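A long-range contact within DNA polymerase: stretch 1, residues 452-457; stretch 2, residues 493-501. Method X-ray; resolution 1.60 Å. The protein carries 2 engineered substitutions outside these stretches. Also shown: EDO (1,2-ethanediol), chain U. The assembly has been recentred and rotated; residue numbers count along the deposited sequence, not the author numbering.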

# COMPACT_ATOMS: atom_id res chain seq x y z
N ILE F 452 11.10 -5.49 25.15
CA ILE F 452 10.81 -5.09 23.77
C ILE F 452 11.97 -5.37 22.82
O ILE F 452 13.10 -4.94 23.05
N ILE F 453 11.66 -6.11 21.75
CA ILE F 453 12.61 -6.39 20.68
C ILE F 453 12.40 -5.46 19.49
O ILE F 453 13.36 -4.86 18.99
N TYR F 454 11.15 -5.36 19.05
CA TYR F 454 10.84 -4.84 17.71
C TYR F 454 9.40 -4.38 17.64
O TYR F 454 8.54 -5.02 18.22
N CYS F 455 9.17 -3.28 16.94
CA CYS F 455 7.82 -2.81 16.62
C CYS F 455 7.70 -2.66 15.12
O CYS F 455 8.62 -2.19 14.46
N ASP F 456 6.53 -3.01 14.59
CA ASP F 456 6.20 -2.63 13.22
C ASP F 456 4.73 -2.29 13.07
O ASP F 456 3.90 -3.18 12.85
N THR F 457 4.45 -1.00 13.19
CA THR F 457 3.17 -0.38 12.86
C THR F 457 2.09 -0.73 13.84
O THR F 457 1.66 0.15 14.58
N LYS F 493 15.79 -14.21 14.89
CA LYS F 493 16.92 -13.36 14.60
C LYS F 493 16.45 -12.15 13.80
O LYS F 493 15.79 -12.29 12.76
N TYR F 494 16.73 -10.97 14.35
CA TYR F 494 16.34 -9.69 13.77
C TYR F 494 17.60 -8.97 13.32
O TYR F 494 18.51 -8.71 14.12
N LEU F 495 17.68 -8.66 12.04
CA LEU F 495 18.88 -8.02 11.49
C LEU F 495 18.69 -6.52 11.35
O LEU F 495 19.60 -5.74 11.66
N ARG F 496 17.53 -6.12 10.84
CA ARG F 496 17.18 -4.72 10.58
C ARG F 496 15.68 -4.56 10.71
O ARG F 496 14.94 -5.56 10.82
N GLN F 497 15.21 -3.31 10.65
CA GLN F 497 13.78 -3.04 10.49
C GLN F 497 13.26 -3.88 9.32
O GLN F 497 13.92 -3.99 8.28
N LYS F 498 12.10 -4.51 9.53
CA LYS F 498 11.44 -5.32 8.50
C LYS F 498 12.26 -6.49 7.99
O LYS F 498 11.97 -7.00 6.92
N THR F 499 13.26 -6.94 8.76
CA THR F 499 14.17 -7.99 8.32
C THR F 499 14.47 -8.94 9.48
O THR F 499 15.37 -8.69 10.29
N TYR F 500 13.69 -10.01 9.58
CA TYR F 500 13.83 -10.96 10.67
C TYR F 500 13.30 -12.34 10.27
O TYR F 500 12.58 -12.49 9.29
N ILE F 501 13.69 -13.34 11.06
CA ILE F 501 13.16 -14.69 10.94
C ILE F 501 12.70 -15.16 12.31
O ILE F 501 13.22 -14.71 13.34

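Stretch 2 is a beta hairpin, and strand 452-456 packs against it through side chains. No backbone-to-backbone hydrogen bond joins the two stretches. The axes of strand 452-456 and strand 493-496 come no closer than 9.1 Å and their directions differ by 56°, and side chains fill the space between. The contact buries 330 Å², both sides summed.

The hairpin holds itself together. Lys-493 and Ile-501 pair through both backbone amides, with Lys-493 N to Ile-501 O at 3.0 Å and Ile-501 N to Lys-493 O at 2.9 Å. A type II turn from Arg-496 to Thr-499 closes the end. Thr-499 N gives its proton to Arg-496 O at 3.0 Å, and Thr-499 OG1 donates to Gln-497 O at 3.1 Å.

Tyr-454 is the centre of the contact. Its CA-to-CB bond points toward stretch 2, and chi1 is t (178°). The ring extends to the turn. There the hydroxyl accepts a hydrogen bond from the turn backbone: Lys-498 N to Tyr-454 OH is 2.8 Å, with an angle of 137° at the hydrogen. The amide of Lys-498 is thus satisfied by a side chain from the other stretch. Gln-497 CA lies at the ring edge, 4.0 Å from Tyr-454 CE1.

Two more tyrosines point toward stretch 1. Tyr-494 has chi1 m (-64°), and Tyr-500 has chi1 p (67°). Both meet the Tyr-454 ring obliquely. The Tyr-494 centroid is 5.5 Å away with planes at 43°; the Tyr-500 centroid is 5.4 Å away with planes at 56°. The close contacts are apolar: Tyr-454 CB to Tyr-494 CE2 is 3.8 Å, and Tyr-454 CE2 to Tyr-500 CE2 is also 3.8 Å. Tyr-494 OH is hydrogen-bonded to a residue just outside the stretches.

Ile-453 (m, t) also points toward stretch 2. Its CG2 sits over one face of the Tyr-494 ring, 3.8 Å from the centroid, in a CH-pi contact. Ile-452 and Cys-455 do not reach stretch 2.

The charged pair lies beyond the tyrosine. Asp-456 points toward stretch 2 with chi1 t (-175°). Lys-498 leaves its backbone sideways, but its m, t, t, m chain brings the ammonium back to the carboxylate. Lys-498 NZ is 3.0 Å from Asp-456 OD2 in a salt bridge, with a weak second hydrogen bond to Asp-456 OD1 at 3.1 Å. Water 1 bridges the pair. It donates to Asp-456 OD2 at 2.7 Å and accepts from Lys-498 NZ at 2.7 Å. Asp-456 OD1 has a further partner elsewhere in the structure.

Arg-496 points away. Its NH1 donates to Leu-495 O at 2.8 Å, and its guanidinium is also bound elsewhere in the structure. The 1,2-ethanediol, probably from the crystallisation liquor, sits beside stretch 1. Its C1 is 3.7 Å from Thr-457 CB, and its O2 is 3.3 Å from Asp-456 O.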

# COMPACT_ATOMS: atom_id res chain seq x y z
CB ILE F 452 10.36 -3.61 23.67
CG1 ILE F 452 9.80 -3.30 22.29
CG2 ILE F 452 11.53 -2.64 24.02
CD1 ILE F 452 8.48 -4.02 21.95
CB ILE F 453 12.45 -7.85 20.16
CG1 ILE F 453 12.64 -8.88 21.26
CG2 ILE F 453 13.48 -8.12 19.02
CD1 ILE F 453 12.11 -10.30 20.86
CB TYR F 454 11.07 -5.99 16.71
CG TYR F 454 10.76 -5.70 15.26
CD1 TYR F 454 11.56 -4.87 14.52
CD2 TYR F 454 9.64 -6.25 14.64
CE1 TYR F 454 11.28 -4.59 13.18
CE2 TYR F 454 9.37 -6.00 13.31
CZ TYR F 454 10.18 -5.18 12.58
OH TYR F 454 9.90 -4.90 11.25
CB CYS F 455 7.58 -1.43 17.22
SG CYS F 455 7.73 -1.34 19.01
CB ASP F 456 6.57 -3.71 12.21
CG ASP F 456 6.32 -3.26 10.77
OD1 ASP F 456 6.09 -2.03 10.56
OD2 ASP F 456 6.36 -4.09 9.84
CB THR F 457 2.73 -0.66 11.41
OG1 THR F 457 3.75 -0.20 10.53
CG2 THR F 457 1.42 0.08 11.08
CB LYS F 493 18.02 -14.11 13.85
CG LYS F 493 19.30 -13.25 13.66
CD LYS F 493 20.38 -13.98 12.88
CE LYS F 493 21.23 -14.90 13.73
NZ LYS F 493 22.47 -15.26 12.99
CB TYR F 494 15.60 -8.83 14.80
CG TYR F 494 14.28 -9.40 15.28
CD1 TYR F 494 14.25 -10.45 16.20
CD2 TYR F 494 13.08 -8.90 14.81
CE1 TYR F 494 13.02 -10.97 16.66
CE2 TYR F 494 11.86 -9.40 15.26
CZ TYR F 494 11.85 -10.45 16.16
OH TYR F 494 10.66 -10.97 16.61
CB LEU F 495 19.20 -8.61 10.13
CG LEU F 495 19.45 -10.11 10.07
CD1 LEU F 495 19.71 -10.54 8.63
CD2 LEU F 495 20.58 -10.57 10.99
CB ARG F 496 17.56 -4.34 9.14
CG ARG F 496 19.01 -4.55 8.76
CD ARG F 496 19.87 -3.46 9.36
NE ARG F 496 21.25 -3.51 8.89
CZ ARG F 496 22.24 -4.14 9.51
NH1 ARG F 496 22.04 -4.80 10.64
NH2 ARG F 496 23.47 -4.11 8.99
CB GLN F 497 13.51 -1.55 10.21
CG GLN F 497 13.76 -0.64 11.39
CD GLN F 497 13.99 0.82 11.02
OE1 GLN F 497 13.52 1.73 11.71
NE2 GLN F 497 14.76 1.05 9.95
CB LYS F 498 10.98 -4.44 7.33
CG LYS F 498 9.96 -3.39 7.77
CD LYS F 498 9.39 -2.63 6.61
CE LYS F 498 8.39 -1.60 7.07
NZ LYS F 498 7.17 -2.19 7.71
CB THR F 499 15.49 -7.40 7.78
OG1 THR F 499 15.19 -6.39 6.80
CG2 THR F 499 16.36 -8.47 7.14
CB TYR F 500 13.11 -10.45 11.93
CG TYR F 500 11.61 -10.38 11.81
CD1 TYR F 500 10.84 -11.47 12.17
CD2 TYR F 500 10.96 -9.24 11.35
CE1 TYR F 500 9.47 -11.44 12.09
CE2 TYR F 500 9.57 -9.22 11.26
CZ TYR F 500 8.85 -10.33 11.64
OH TYR F 500 7.46 -10.39 11.58
CB ILE F 501 14.18 -15.70 10.34
CG1 ILE F 501 15.48 -15.77 11.15
CG2 ILE F 501 14.49 -15.34 8.89
CD1 ILE F 501 16.53 -16.72 10.59
C1 EDO U . 2.17 -3.95 9.92
O1 EDO U . 1.79 -3.64 8.58
C2 EDO U . 2.11 -5.45 10.18
O2 EDO U . 3.13 -5.88 11.11
O HOH W 1 5.25 -4.02 7.33